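Local atomic coordinates of amine oxidase (Emericella nidulans, PDB entry 3PGB), a protein that probably oxidises primary amines, using a copper ion and a topaquinone cofactor formed from one of its own tyrosines. Residues A311-R316 with L705-F710; E384-Y389 with H640-D645; S444-E449 with T474-S479; N470-L475 with N491-G496; G499-A504 with T712-V717. One frame throughout, in Å; residues are numbered along the deposited sequence.

Interaction 1. Residues A311-R316 with L705-F710; sequences AHTEQR and LPNTVF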
# COMPACT_ATOMS: atom_id res chain seq x y z
N ALA A 311 13.70 -12.80 -23.02
CA ALA A 311 14.14 -11.45 -22.65
C ALA A 311 13.36 -10.32 -23.32
O ALA A 311 13.68 -9.15 -23.15
CB ALA A 311 15.63 -11.28 -22.94
N HIS A 312 12.33 -10.67 -24.09
CA HIS A 312 11.55 -9.69 -24.84
C HIS A 312 10.18 -9.48 -24.21
O HIS A 312 9.66 -10.36 -23.54
CB HIS A 312 11.41 -10.13 -26.29
CG HIS A 312 12.71 -10.21 -27.02
ND1 HIS A 312 12.83 -10.80 -28.26
CD2 HIS A 312 13.95 -9.78 -26.69
CE1 HIS A 312 14.09 -10.72 -28.66
NE2 HIS A 312 14.78 -10.11 -27.73
N THR A 313 9.58 -8.32 -24.46
CA THR A 313 8.36 -7.89 -23.76
C THR A 313 7.07 -8.24 -24.49
O THR A 313 5.98 -8.11 -23.91
CB THR A 313 8.39 -6.38 -23.53
OG1 THR A 313 8.56 -5.71 -24.78
CG2 THR A 313 9.54 -6.02 -22.60
N GLU A 314 7.18 -8.65 -25.75
CA GLU A 314 6.06 -9.15 -26.56
C GLU A 314 5.19 -10.18 -25.83
O GLU A 314 5.65 -10.87 -24.91
CB GLU A 314 6.60 -9.80 -27.85
CG GLU A 314 7.54 -11.01 -27.60
CD GLU A 314 8.20 -11.60 -28.87
OE1 GLU A 314 8.64 -12.78 -28.81
OE2 GLU A 314 8.29 -10.89 -29.91
N GLN A 315 3.93 -10.29 -26.25
CA GLN A 315 3.04 -11.31 -25.70
C GLN A 315 3.65 -12.70 -25.87
O GLN A 315 4.19 -13.02 -26.92
CB GLN A 315 1.68 -11.25 -26.39
CG GLN A 315 0.59 -12.12 -25.76
CD GLN A 315 0.74 -13.60 -26.07
OE1 GLN A 315 1.26 -13.98 -27.12
NE2 GLN A 315 0.28 -14.44 -25.15
N ARG A 316 3.55 -13.53 -24.84
CA ARG A 316 4.04 -14.90 -24.92
C ARG A 316 3.34 -15.87 -23.98
O ARG A 316 3.11 -15.55 -22.82
CB ARG A 316 5.54 -14.94 -24.64
CG ARG A 316 6.17 -16.29 -24.90
CD ARG A 316 7.66 -16.19 -25.02
NE ARG A 316 8.31 -16.33 -23.72
CZ ARG A 316 9.17 -17.28 -23.38
NH1 ARG A 316 9.54 -18.22 -24.25
NH2 ARG A 316 9.69 -17.28 -22.16
N LEU A 705 11.64 -11.52 -15.39
CA LEU A 705 11.91 -11.74 -16.81
C LEU A 705 10.60 -11.78 -17.59
O LEU A 705 9.68 -12.50 -17.21
CB LEU A 705 12.63 -13.07 -17.01
CG LEU A 705 13.95 -13.27 -16.27
CD1 LEU A 705 14.47 -14.68 -16.53
CD2 LEU A 705 14.97 -12.23 -16.68
N PRO A 706 10.50 -11.00 -18.68
CA PRO A 706 11.48 -10.08 -19.27
C PRO A 706 11.63 -8.76 -18.51
O PRO A 706 12.71 -8.15 -18.53
CB PRO A 706 10.91 -9.83 -20.66
CG PRO A 706 9.42 -9.93 -20.44
CD PRO A 706 9.25 -11.05 -19.47
N ASN A 707 10.56 -8.31 -17.86
CA ASN A 707 10.58 -7.04 -17.13
C ASN A 707 10.03 -7.17 -15.73
O ASN A 707 9.21 -8.04 -15.45
CB ASN A 707 9.73 -6.00 -17.86
CG ASN A 707 10.46 -5.37 -19.02
OD1 ASN A 707 11.62 -5.69 -19.31
ND2 ASN A 707 9.78 -4.45 -19.69
N THR A 708 10.49 -6.28 -14.86
CA THR A 708 9.91 -6.14 -13.53
C THR A 708 8.51 -5.57 -13.70
O THR A 708 8.24 -4.87 -14.67
CB THR A 708 10.79 -5.22 -12.66
OG1 THR A 708 12.08 -5.81 -12.53
CG2 THR A 708 10.19 -5.02 -11.26
N VAL A 709 7.63 -5.89 -12.76
CA VAL A 709 6.23 -5.48 -12.85
C VAL A 709 5.89 -4.42 -11.80
O VAL A 709 6.40 -4.46 -10.67
CB VAL A 709 5.28 -6.70 -12.69
CG1 VAL A 709 5.59 -7.73 -13.75
CG2 VAL A 709 5.40 -7.31 -11.30
N PHE A 710 5.02 -3.48 -12.18
CA PHE A 710 4.64 -2.37 -11.32
C PHE A 710 3.81 -2.78 -10.10
O PHE A 710 3.75 -2.05 -9.12
CB PHE A 710 3.82 -1.34 -12.11
CG PHE A 710 4.64 -0.47 -13.04
CD1 PHE A 710 5.72 0.25 -12.56
CD2 PHE A 710 4.28 -0.33 -14.38
CE1 PHE A 710 6.46 1.07 -13.41
CE2 PHE A 710 5.01 0.48 -15.23
CZ PHE A 710 6.11 1.19 -14.75
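Pro706, which follows a cis peptide bond, carries most of this contact. Its ring lies against the backbone of Ala311 and His312. Pro706 CB is 3.6 Å from Ala311 C, and Pro706 CG is 3.1 Å from His312 O. The proline therefore meets a carbonyl with carbon atoms, and no hydrogen bond links the two segments. Thr313 is the next neighbour, with its CA 4.0 Å from Pro706 CG. Asn707 then reaches the methyl of Thr313 with the end of its side chain. Thr313 CG2 stands anti to its own carbonyl carbon, and the two side chains cross obliquely. Further along, Thr708 and Phe710 turn to other partners. Thr708 O bonds to Ser505 OG, and Phe710 O accepts from Arg503. The second subunit packs on Thr313 and Asn707 through Ser466 and Arg458. This is a loop-to-loop contact at the dimer interface of a copper amine oxidase. The side chain of Asn707 is about 11 Å from the copper ion.

Interaction 2. Residues E384-Y389 with H640-D645; sequences EALAHY and HWAEYD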
# COMPACT_ATOMS: atom_id res chain seq x y z
N GLU A 384 16.70 12.75 -5.80
CA GLU A 384 17.65 11.84 -6.42
C GLU A 384 17.13 10.40 -6.32
O GLU A 384 16.28 10.10 -5.47
CB GLU A 384 19.02 11.97 -5.73
CG GLU A 384 20.15 11.11 -6.29
CD GLU A 384 20.51 11.48 -7.70
OE1 GLU A 384 19.78 11.09 -8.64
OE2 GLU A 384 21.56 12.13 -7.89
N ALA A 385 17.62 9.53 -7.20
CA ALA A 385 17.30 8.10 -7.14
C ALA A 385 18.59 7.30 -7.05
O ALA A 385 19.49 7.49 -7.87
CB ALA A 385 16.50 7.67 -8.36
N LEU A 386 18.67 6.41 -6.08
CA LEU A 386 19.82 5.54 -5.92
C LEU A 386 19.47 4.13 -6.38
O LEU A 386 18.39 3.63 -6.07
CB LEU A 386 20.30 5.54 -4.47
CG LEU A 386 21.39 4.54 -4.05
CD1 LEU A 386 22.57 4.60 -5.00
CD2 LEU A 386 21.83 4.81 -2.64
N ALA A 387 20.39 3.51 -7.13
CA ALA A 387 20.32 2.09 -7.46
C ALA A 387 21.64 1.45 -7.03
O ALA A 387 22.60 1.41 -7.80
CB ALA A 387 20.09 1.90 -8.94
N HIS A 388 21.67 0.97 -5.79
CA HIS A 388 22.88 0.43 -5.18
C HIS A 388 22.88 -1.09 -5.30
O HIS A 388 22.02 -1.75 -4.73
CB HIS A 388 22.95 0.84 -3.71
CG HIS A 388 24.32 0.75 -3.12
ND1 HIS A 388 25.03 -0.43 -3.07
CD2 HIS A 388 25.09 1.69 -2.54
CE1 HIS A 388 26.20 -0.20 -2.49
NE2 HIS A 388 26.26 1.07 -2.16
N TYR A 389 23.84 -1.63 -6.03
CA TYR A 389 23.94 -3.07 -6.26
C TYR A 389 24.98 -3.74 -5.35
O TYR A 389 25.71 -3.09 -4.61
CB TYR A 389 24.30 -3.34 -7.72
CG TYR A 389 23.18 -3.00 -8.67
CD1 TYR A 389 22.90 -1.68 -8.99
CD2 TYR A 389 22.41 -4.00 -9.24
CE1 TYR A 389 21.87 -1.37 -9.86
CE2 TYR A 389 21.38 -3.70 -10.10
CZ TYR A 389 21.11 -2.39 -10.40
OH TYR A 389 20.08 -2.10 -11.27
N HIS A 640 24.43 10.54 1.23
CA HIS A 640 24.19 10.37 2.67
C HIS A 640 22.72 10.43 3.05
O HIS A 640 22.35 10.08 4.16
CB HIS A 640 24.97 11.41 3.48
CG HIS A 640 26.41 11.05 3.70
ND1 HIS A 640 26.79 9.89 4.34
CD2 HIS A 640 27.55 11.71 3.40
CE1 HIS A 640 28.11 9.85 4.41
NE2 HIS A 640 28.59 10.94 3.84
N TRP A 641 21.89 10.92 2.13
CA TRP A 641 20.45 10.98 2.34
C TRP A 641 19.82 9.59 2.30
O TRP A 641 18.71 9.39 2.80
CB TRP A 641 19.79 11.86 1.27
CG TRP A 641 20.22 11.52 -0.11
CD1 TRP A 641 21.20 12.12 -0.83
CD2 TRP A 641 19.71 10.46 -0.92
NE1 TRP A 641 21.32 11.51 -2.05
CE2 TRP A 641 20.42 10.49 -2.13
CE3 TRP A 641 18.71 9.50 -0.75
CZ2 TRP A 641 20.17 9.59 -3.17
CZ3 TRP A 641 18.46 8.61 -1.78
CH2 TRP A 641 19.18 8.67 -2.97
N ALA A 642 20.51 8.62 1.70
CA ALA A 642 19.99 7.26 1.57
C ALA A 642 20.04 6.46 2.88
O ALA A 642 19.56 5.34 2.92
CB ALA A 642 20.74 6.51 0.48
N GLU A 643 20.59 7.03 3.94
CA GLU A 643 20.89 6.25 5.15
C GLU A 643 19.76 6.16 6.18
O GLU A 643 19.86 5.38 7.13
CB GLU A 643 22.15 6.80 5.81
CG GLU A 643 23.35 6.81 4.87
CD GLU A 643 24.61 7.37 5.50
OE1 GLU A 643 24.57 7.77 6.69
OE2 GLU A 643 25.64 7.41 4.80
N TYR A 644 18.70 6.96 6.02
CA TYR A 644 17.54 6.94 6.92
C TYR A 644 16.22 7.12 6.14
O TYR A 644 16.22 7.64 5.02
CB TYR A 644 17.65 8.02 8.01
CG TYR A 644 18.88 7.89 8.89
CD1 TYR A 644 18.80 7.33 10.16
CD2 TYR A 644 20.13 8.34 8.45
CE1 TYR A 644 19.92 7.21 10.97
CE2 TYR A 644 21.26 8.22 9.25
CZ TYR A 644 21.15 7.65 10.50
OH TYR A 644 22.26 7.53 11.30
N ASP A 645 15.10 6.72 6.74
CA ASP A 645 13.79 6.83 6.10
C ASP A 645 13.28 8.26 6.11
O ASP A 645 12.71 8.74 5.14
CB ASP A 645 12.74 5.96 6.82
CG ASP A 645 13.14 4.51 6.93
OD1 ASP A 645 12.73 3.86 7.92
OD2 ASP A 645 13.86 4.01 6.04
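Trp641 CG sits between its backbone N and carbonyl carbon (chi1 50°), and the indole extends toward strand 384-389. Leu386 turns its CB toward the loop. The six-membered part of the indole makes the main contact. Trp641 CZ2 is 3.5 Å from Glu384 CG, and Trp641 CH2 is 3.6 Å from Leu386 CB. Both approaches are oblique to the ring. The side chains of Glu384 and Trp641 cross at about a right angle. Glu384 touches the indole with CB and CG. Its chain then bends and takes the carboxylate elsewhere. Glu384 OE1 accepts from Ala385 N at 3.0 Å through its anti lone pair, and OE2 bonds to Ser404. The strand belongs to the beta-rich catalytic domain of copper amine oxidases, and the loop 640-645 packs across it. Ala385 of this strand lies beside Asp403, the predicted proton acceptor, which follows strand 400-402. Tyr389 OH bonds to the topaquinone. Beside the indole, Leu386 CD2 meets Ala642 CB at 3.7 Å. Ala642 CB also lies over one face of the indole, toward the rim. Within the loop, His640 ND1 donates to Glu643 OE2 at 2.8 Å, from above the carboxylate plane.

Interaction 3. Residues S444-E449 with T474-S479; sequences SLCLFE and TLRSVS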
# COMPACT_ATOMS: atom_id res chain seq x y z
N SER A 444 3.78 14.19 -21.94
CA SER A 444 4.60 13.40 -21.03
C SER A 444 4.13 13.51 -19.57
O SER A 444 4.45 12.65 -18.77
CB SER A 444 6.07 13.82 -21.15
OG SER A 444 6.19 15.21 -21.35
N LEU A 445 3.40 14.57 -19.23
CA LEU A 445 2.67 14.62 -17.96
C LEU A 445 1.22 14.25 -18.23
O LEU A 445 0.71 14.53 -19.31
CB LEU A 445 2.71 16.01 -17.33
CG LEU A 445 4.04 16.53 -16.79
CD1 LEU A 445 3.89 17.98 -16.31
CD2 LEU A 445 4.58 15.65 -15.67
N CYS A 446 0.57 13.62 -17.26
CA CYS A 446 -0.87 13.43 -17.36
C CYS A 446 -1.57 13.82 -16.06
O CYS A 446 -0.98 13.79 -14.97
CB CYS A 446 -1.22 12.00 -17.78
SG CYS A 446 -1.01 10.73 -16.55
N LEU A 447 -2.82 14.24 -16.20
CA LEU A 447 -3.64 14.68 -15.10
C LEU A 447 -4.97 13.98 -15.25
O LEU A 447 -5.52 13.95 -16.35
CB LEU A 447 -3.86 16.20 -15.17
CG LEU A 447 -2.66 17.12 -14.96
CD1 LEU A 447 -3.03 18.56 -15.26
CD2 LEU A 447 -2.14 16.99 -13.53
N PHE A 448 -5.50 13.41 -14.17
CA PHE A 448 -6.79 12.77 -14.24
C PHE A 448 -7.43 12.50 -12.89
O PHE A 448 -6.75 12.24 -11.90
CB PHE A 448 -6.69 11.44 -15.01
CG PHE A 448 -5.74 10.45 -14.40
CD1 PHE A 448 -4.38 10.50 -14.69
CD2 PHE A 448 -6.20 9.47 -13.54
CE1 PHE A 448 -3.51 9.59 -14.13
CE2 PHE A 448 -5.33 8.55 -12.97
CZ PHE A 448 -3.98 8.61 -13.27
N GLU A 449 -8.76 12.55 -12.88
CA GLU A 449 -9.54 12.00 -11.79
C GLU A 449 -9.66 10.49 -11.96
O GLU A 449 -9.59 9.96 -13.07
CB GLU A 449 -10.93 12.62 -11.76
CG GLU A 449 -10.99 14.00 -11.16
CD GLU A 449 -12.40 14.37 -10.76
OE1 GLU A 449 -13.31 14.16 -11.59
OE2 GLU A 449 -12.61 14.84 -9.63
N THR A 474 -4.84 12.71 -9.76
CA THR A 474 -3.46 12.23 -9.95
C THR A 474 -2.69 13.06 -10.96
O THR A 474 -3.21 13.40 -12.02
CB THR A 474 -3.43 10.75 -10.46
OG1 THR A 474 -3.97 9.87 -9.46
CG2 THR A 474 -2.01 10.32 -10.80
N LEU A 475 -1.45 13.41 -10.62
CA LEU A 475 -0.51 14.01 -11.56
C LEU A 475 0.60 13.01 -11.73
O LEU A 475 1.17 12.56 -10.73
CB LEU A 475 0.06 15.33 -11.01
CG LEU A 475 1.27 15.94 -11.73
CD1 LEU A 475 1.08 16.00 -13.25
CD2 LEU A 475 1.58 17.33 -11.19
N ARG A 476 0.90 12.64 -12.97
CA ARG A 476 1.86 11.57 -13.20
C ARG A 476 2.91 11.87 -14.27
O ARG A 476 2.65 12.53 -15.26
CB ARG A 476 1.12 10.29 -13.54
CG ARG A 476 2.00 9.13 -13.97
CD ARG A 476 1.18 7.88 -14.10
NE ARG A 476 0.54 7.50 -12.85
CZ ARG A 476 -0.44 6.60 -12.74
NH1 ARG A 476 -0.91 5.97 -13.82
NH2 ARG A 476 -0.96 6.33 -11.54
N SER A 477 4.11 11.34 -14.02
CA SER A 477 5.21 11.38 -14.96
C SER A 477 5.87 10.00 -14.96
O SER A 477 5.79 9.27 -13.98
CB SER A 477 6.24 12.43 -14.54
OG SER A 477 7.41 12.34 -15.34
N VAL A 478 6.49 9.66 -16.08
CA VAL A 478 7.26 8.43 -16.18
C VAL A 478 8.58 8.73 -16.87
O VAL A 478 8.58 9.20 -18.00
CB VAL A 478 6.53 7.35 -16.99
CG1 VAL A 478 7.42 6.12 -17.16
CG2 VAL A 478 5.21 6.98 -16.33
N SER A 479 9.68 8.47 -16.17
CA SER A 479 11.01 8.59 -16.74
C SER A 479 11.58 7.20 -16.98
O SER A 479 11.47 6.33 -16.12
CB SER A 479 11.94 9.37 -15.82
OG SER A 479 11.67 10.76 -15.87
O HOH W 1 6.73 11.55 -18.47
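Phe448 and Thr474 lie side by side, pointing the same way, on one face of an antiparallel strand pair. Thr474 CB sits over the Phe448 ring in a CH-pi contact, 3.9 Å from the centroid and 22° off the normal. Phe448 CG lies between its backbone N and carbonyl carbon (chi1 60°), which swings the ring toward the neighbouring strand. The tip of the ring, Phe448 CZ, also lies over one face of the Arg476 guanidinium, 4.1 Å from Arg476 NH1. Next along this face, Cys446 SG touches Arg476 CB at 3.7 Å. That sulfur is fixed by its disulfide to Cys421.

Leu447 and Leu475 occupy the other face. They also run side by side, with Leu447 CD2 against Leu475 CD1. Leu445 extends this apolar row toward Ser477 CB. Leu364 and Ile356 pack on it from nearby strands.

The backbones are joined by two hydrogen-bonded pairs, Cys446 with Arg476 and Phe448 with Thr474. Ser444 and Leu445 form a classic beta bulge facing Leu428 of strand 426-434.

The two faces differ in chemistry. One is mainly leucine. The other buries a guanidinium. Arg476 NE bonds to Ser489, and NH1 bonds to Asp420 O and to Asp453 O of the second subunit. NH2 is hydrogen-bonded elsewhere too. All three nitrogens have partners, although the residue is buried.

Interaction 4. Residues N470-L475 with N491-G496; sequences NVYFTL and NFHMDG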
# COMPACT_ATOMS: atom_id res chain seq x y z
N ASN A 470 -14.86 7.40 -3.43
CA ASN A 470 -13.47 7.83 -3.33
C ASN A 470 -12.97 8.28 -4.70
O ASN A 470 -12.35 7.51 -5.45
CB ASN A 470 -12.59 6.70 -2.77
CG ASN A 470 -11.15 7.12 -2.56
OD1 ASN A 470 -10.82 8.30 -2.56
ND2 ASN A 470 -10.28 6.14 -2.37
N VAL A 471 -13.26 9.54 -5.03
CA VAL A 471 -12.78 10.14 -6.26
C VAL A 471 -11.56 10.99 -5.95
O VAL A 471 -11.64 11.91 -5.13
CB VAL A 471 -13.87 10.99 -6.94
CG1 VAL A 471 -13.36 11.54 -8.27
CG2 VAL A 471 -15.13 10.16 -7.15
N TYR A 472 -10.44 10.68 -6.60
CA TYR A 472 -9.17 11.36 -6.33
C TYR A 472 -8.47 11.84 -7.60
O TYR A 472 -8.75 11.34 -8.69
CB TYR A 472 -8.24 10.44 -5.52
CG TYR A 472 -7.79 9.18 -6.23
CD1 TYR A 472 -6.58 9.14 -6.91
CD2 TYR A 472 -8.56 8.03 -6.19
CE1 TYR A 472 -6.16 7.98 -7.56
CE2 TYR A 472 -8.15 6.87 -6.83
CZ TYR A 472 -6.95 6.85 -7.51
OH TYR A 472 -6.55 5.70 -8.14
N PHE A 473 -7.56 12.80 -7.43
CA PHE A 473 -6.83 13.42 -8.55
C PHE A 473 -5.36 12.98 -8.57
O PHE A 473 -4.73 12.88 -7.52
CB PHE A 473 -6.92 14.93 -8.43
CG PHE A 473 -6.34 15.68 -9.59
CD1 PHE A 473 -7.08 15.87 -10.74
CD2 PHE A 473 -5.05 16.20 -9.52
CE1 PHE A 473 -6.54 16.57 -11.82
CE2 PHE A 473 -4.51 16.90 -10.59
CZ PHE A 473 -5.26 17.08 -11.74
N THR A 474 -4.84 12.71 -9.76
CA THR A 474 -3.46 12.23 -9.95
C THR A 474 -2.69 13.06 -10.96
O THR A 474 -3.21 13.40 -12.02
CB THR A 474 -3.43 10.75 -10.46
OG1 THR A 474 -3.97 9.87 -9.46
CG2 THR A 474 -2.01 10.32 -10.80
N LEU A 475 -1.45 13.41 -10.62
CA LEU A 475 -0.51 14.01 -11.56
C LEU A 475 0.60 13.01 -11.73
O LEU A 475 1.17 12.56 -10.73
CB LEU A 475 0.06 15.33 -11.01
CG LEU A 475 1.27 15.94 -11.73
CD1 LEU A 475 1.08 16.00 -13.25
CD2 LEU A 475 1.58 17.33 -11.19
N ASN A 491 -0.91 11.97 -5.75
CA ASN A 491 -2.33 11.76 -5.53
C ASN A 491 -2.90 12.83 -4.61
O ASN A 491 -2.24 13.25 -3.67
CB ASN A 491 -2.58 10.40 -4.87
CG ASN A 491 -2.24 9.25 -5.78
OD1 ASN A 491 -2.58 9.26 -6.96
ND2 ASN A 491 -1.57 8.24 -5.24
N PHE A 492 -4.14 13.23 -4.86
CA PHE A 492 -4.87 14.12 -3.96
C PHE A 492 -6.27 13.56 -3.73
O PHE A 492 -6.95 13.23 -4.68
CB PHE A 492 -4.95 15.52 -4.56
CG PHE A 492 -3.62 16.09 -4.93
CD1 PHE A 492 -3.05 15.81 -6.16
CD2 PHE A 492 -2.93 16.89 -4.05
CE1 PHE A 492 -1.82 16.32 -6.50
CE2 PHE A 492 -1.70 17.42 -4.38
CZ PHE A 492 -1.14 17.13 -5.61
N HIS A 493 -6.68 13.49 -2.47
CA HIS A 493 -7.95 12.86 -2.10
C HIS A 493 -8.90 13.81 -1.38
O HIS A 493 -8.48 14.83 -0.83
CB HIS A 493 -7.68 11.65 -1.24
CG HIS A 493 -6.86 10.60 -1.92
ND1 HIS A 493 -5.49 10.68 -2.03
CD2 HIS A 493 -7.23 9.45 -2.53
CE1 HIS A 493 -5.05 9.62 -2.68
NE2 HIS A 493 -6.08 8.86 -2.99
N MET A 494 -10.18 13.45 -1.37
CA MET A 494 -11.23 14.29 -0.79
C MET A 494 -11.20 14.36 0.74
O MET A 494 -11.90 15.18 1.32
CB MET A 494 -12.61 13.83 -1.26
CG MET A 494 -12.88 14.11 -2.73
SD MET A 494 -12.79 15.87 -3.13
CE MET A 494 -14.30 16.46 -2.35
N ASP A 495 -10.40 13.51 1.38
CA ASP A 495 -10.14 13.61 2.83
C ASP A 495 -8.94 14.51 3.15
O ASP A 495 -8.59 14.69 4.31
CB ASP A 495 -9.93 12.21 3.44
CG ASP A 495 -8.70 11.50 2.89
OD1 ASP A 495 -8.28 10.49 3.49
OD2 ASP A 495 -8.13 11.93 1.86
N GLY A 496 -8.32 15.08 2.13
CA GLY A 496 -7.18 15.97 2.31
C GLY A 496 -5.84 15.27 2.22
O GLY A 496 -4.80 15.89 2.41
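Phe473 and Phe492 form the backbone hydrogen-bonded pair of this contact. Phe473 N donates to Phe492 O at 2.8 Å, and Phe492 N returns a bond to Phe473 O at 2.7 Å. One side-chain hydrogen bond is added by Thr474 OG1, which donates to Asn491 OD1 at 2.9 Å, nearly along the C=O axis. These bonds join the strands of a beta hairpin, 464-479 with 486-492. Just beyond the second strand, a type I turn runs from His493 to Gly496. It is closed by Gly496 N to His493 O.

The aromatic contacts fall on two faces. Phe473 CD2 meets Phe492 CD1 at 3.9 Å, with the Phe492 atom at the edge of the Phe473 ring. Trp349 stacks on Phe473, and Phe354 meets the Phe492 ring. On the other face, the Tyr472 and His493 rings are nearly parallel, with planes at 24°, but are slid apart and barely overlap. The closer touch is between Tyr472 CB and His493 CD2, at 3.3 Å. His493 ND1 is held by Thr497 O.

Other packing is with backbone or polar atoms. Met494 CG rests on Val471 O at 3.5 Å, and Asn470 OD1 lies at the edge of the His493 ring.

Interaction 5. Residues G499-A504 with T712-V717; sequences GVEVRA and TAHSGV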
# COMPACT_ATOMS: atom_id res chain seq x y z
N GLY A 499 -0.67 12.02 -1.63
CA GLY A 499 0.14 10.80 -1.76
C GLY A 499 1.28 10.98 -2.73
O GLY A 499 1.12 11.61 -3.78
N VAL A 500 2.45 10.45 -2.37
CA VAL A 500 3.59 10.40 -3.29
C VAL A 500 3.99 8.94 -3.48
O VAL A 500 4.32 8.26 -2.51
CB VAL A 500 4.78 11.22 -2.75
CG1 VAL A 500 5.90 11.28 -3.80
CG2 VAL A 500 4.34 12.62 -2.35
N GLU A 501 3.95 8.47 -4.72
CA GLU A 501 4.24 7.07 -5.04
C GLU A 501 5.28 6.93 -6.14
O GLU A 501 5.41 7.78 -7.02
CB GLU A 501 2.99 6.36 -5.54
CG GLU A 501 1.95 6.06 -4.48
CD GLU A 501 0.71 5.42 -5.07
OE1 GLU A 501 0.84 4.55 -5.97
OE2 GLU A 501 -0.41 5.79 -4.65
N VAL A 502 6.00 5.81 -6.09
CA VAL A 502 6.79 5.36 -7.22
C VAL A 502 6.55 3.87 -7.45
O VAL A 502 6.40 3.10 -6.50
CB VAL A 502 8.30 5.61 -7.03
CG1 VAL A 502 8.82 4.82 -5.84
CG2 VAL A 502 9.07 5.26 -8.30
N ARG A 503 6.48 3.48 -8.71
CA ARG A 503 6.55 2.08 -9.08
C ARG A 503 7.66 1.90 -10.11
O ARG A 503 8.01 2.84 -10.83
CB ARG A 503 5.21 1.58 -9.60
CG ARG A 503 4.06 1.75 -8.65
CD ARG A 503 2.73 1.35 -9.28
NE ARG A 503 1.66 1.34 -8.29
CZ ARG A 503 1.29 0.30 -7.56
NH1 ARG A 503 1.89 -0.89 -7.69
NH2 ARG A 503 0.31 0.43 -6.68
N ALA A 504 8.20 0.69 -10.16
CA ALA A 504 9.30 0.36 -11.07
C ALA A 504 8.90 -0.76 -12.01
O ALA A 504 8.17 -1.68 -11.64
CB ALA A 504 10.53 -0.03 -10.28
N THR A 712 4.18 -5.09 -7.80
CA THR A 712 4.93 -5.41 -6.60
C THR A 712 6.13 -4.49 -6.37
O THR A 712 6.53 -4.29 -5.23
CB THR A 712 5.39 -6.88 -6.63
OG1 THR A 712 5.96 -7.17 -7.91
CG2 THR A 712 4.20 -7.80 -6.40
N ALA A 713 6.70 -3.93 -7.44
CA ALA A 713 7.77 -2.94 -7.30
C ALA A 713 7.16 -1.57 -7.02
O ALA A 713 6.96 -0.76 -7.92
CB ALA A 713 8.63 -2.91 -8.56
N HIS A 714 6.87 -1.31 -5.75
CA HIS A 714 6.03 -0.19 -5.35
C HIS A 714 6.45 0.32 -3.98
O HIS A 714 6.86 -0.46 -3.11
CB HIS A 714 4.57 -0.64 -5.35
CG HIS A 714 3.60 0.38 -4.85
ND1 HIS A 714 3.64 1.70 -5.24
CD2 HIS A 714 2.53 0.27 -4.03
CE1 HIS A 714 2.65 2.36 -4.66
NE2 HIS A 714 1.96 1.51 -3.92
N SER A 715 6.37 1.63 -3.80
CA SER A 715 6.77 2.28 -2.57
C SER A 715 6.06 3.63 -2.51
O SER A 715 5.95 4.32 -3.52
CB SER A 715 8.29 2.46 -2.55
OG SER A 715 8.72 3.08 -1.35
N GLY A 716 5.54 3.99 -1.34
CA GLY A 716 4.79 5.22 -1.22
C GLY A 716 4.67 5.76 0.19
O GLY A 716 4.76 5.01 1.16
N VAL A 717 4.50 7.08 0.27
CA VAL A 717 4.19 7.77 1.52
C VAL A 717 2.92 8.58 1.32
O VAL A 717 2.51 8.83 0.20
CB VAL A 717 5.33 8.72 1.97
CG1 VAL A 717 6.51 7.92 2.52
CG2 VAL A 717 5.78 9.62 0.83
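Strands 499-504 and 714-717 run antiparallel, their axes 4.9 Å apart at closest and their directions 167° apart. Val500 with Val717 and Val502 with Ser715 are hydrogen-bonded pairs, and Ala504 N adds a bond to Ala713 O at 2.9 Å.

His714 is the main side chain of the contact. Its CG is anti to the backbone N (chi1 175°), which carries the ring across to strand 499-504. The Arg503 guanidinium lies flat on it, with centres 3.5 Å apart and planes at 7°. Arg503 NH2 is over the centre of the imidazole. The pair is a stack and not a hydrogen bond. Besides its bond to Phe710, the arginine makes a cation-pi contact with Tyr454 of the second subunit. At the edge of the imidazole, His714 ND1 gives a weak hydrogen bond to Val502 O at 3.3 Å. That oxygen also accepts from Ser715 N. Glu501 OE1 comes within 3.1 Å of His714 CE1.

The other face is mostly apolar. Val500 CB packs on Val717 CG2 at 4.0 Å, and Leu694 lies against Val502 and Val717. Ser715 OG is held by Gly623 O and Gly695 N. Farther along the pair, Ala504 CB and Ala713 CB are 3.9 Å apart. The side chain of Ala504 is about 5 Å from the copper ion, so this end of the strand pair borders the metal site of the copper amine oxidase catalytic domain.

In the fold
Interactions 3, 4 and 5 are strand pairings in the catalytic domain. Interactions 3 and 4 share Thr474 and Leu475, so strand 464-479 is paired on both sides. Interaction 4 leads to interaction 5 through Asn491 N and Gly499 O of neighbouring strands. Interactions 1 and 2 lack cross-segment hydrogen bonds. Interaction 1 joins two loops, mainly by a proline ring on backbone atoms. Interaction 2 lays a loop on a strand through side-chain packing. All five are largely buried and reach the second subunit. Interactions 1 and 5 touch through Phe710 and Arg503. Interaction 5 lies nearest the copper, interactions 1 and 2 are each about 11 Å from it, and interaction 3 is remote from the annotated sites.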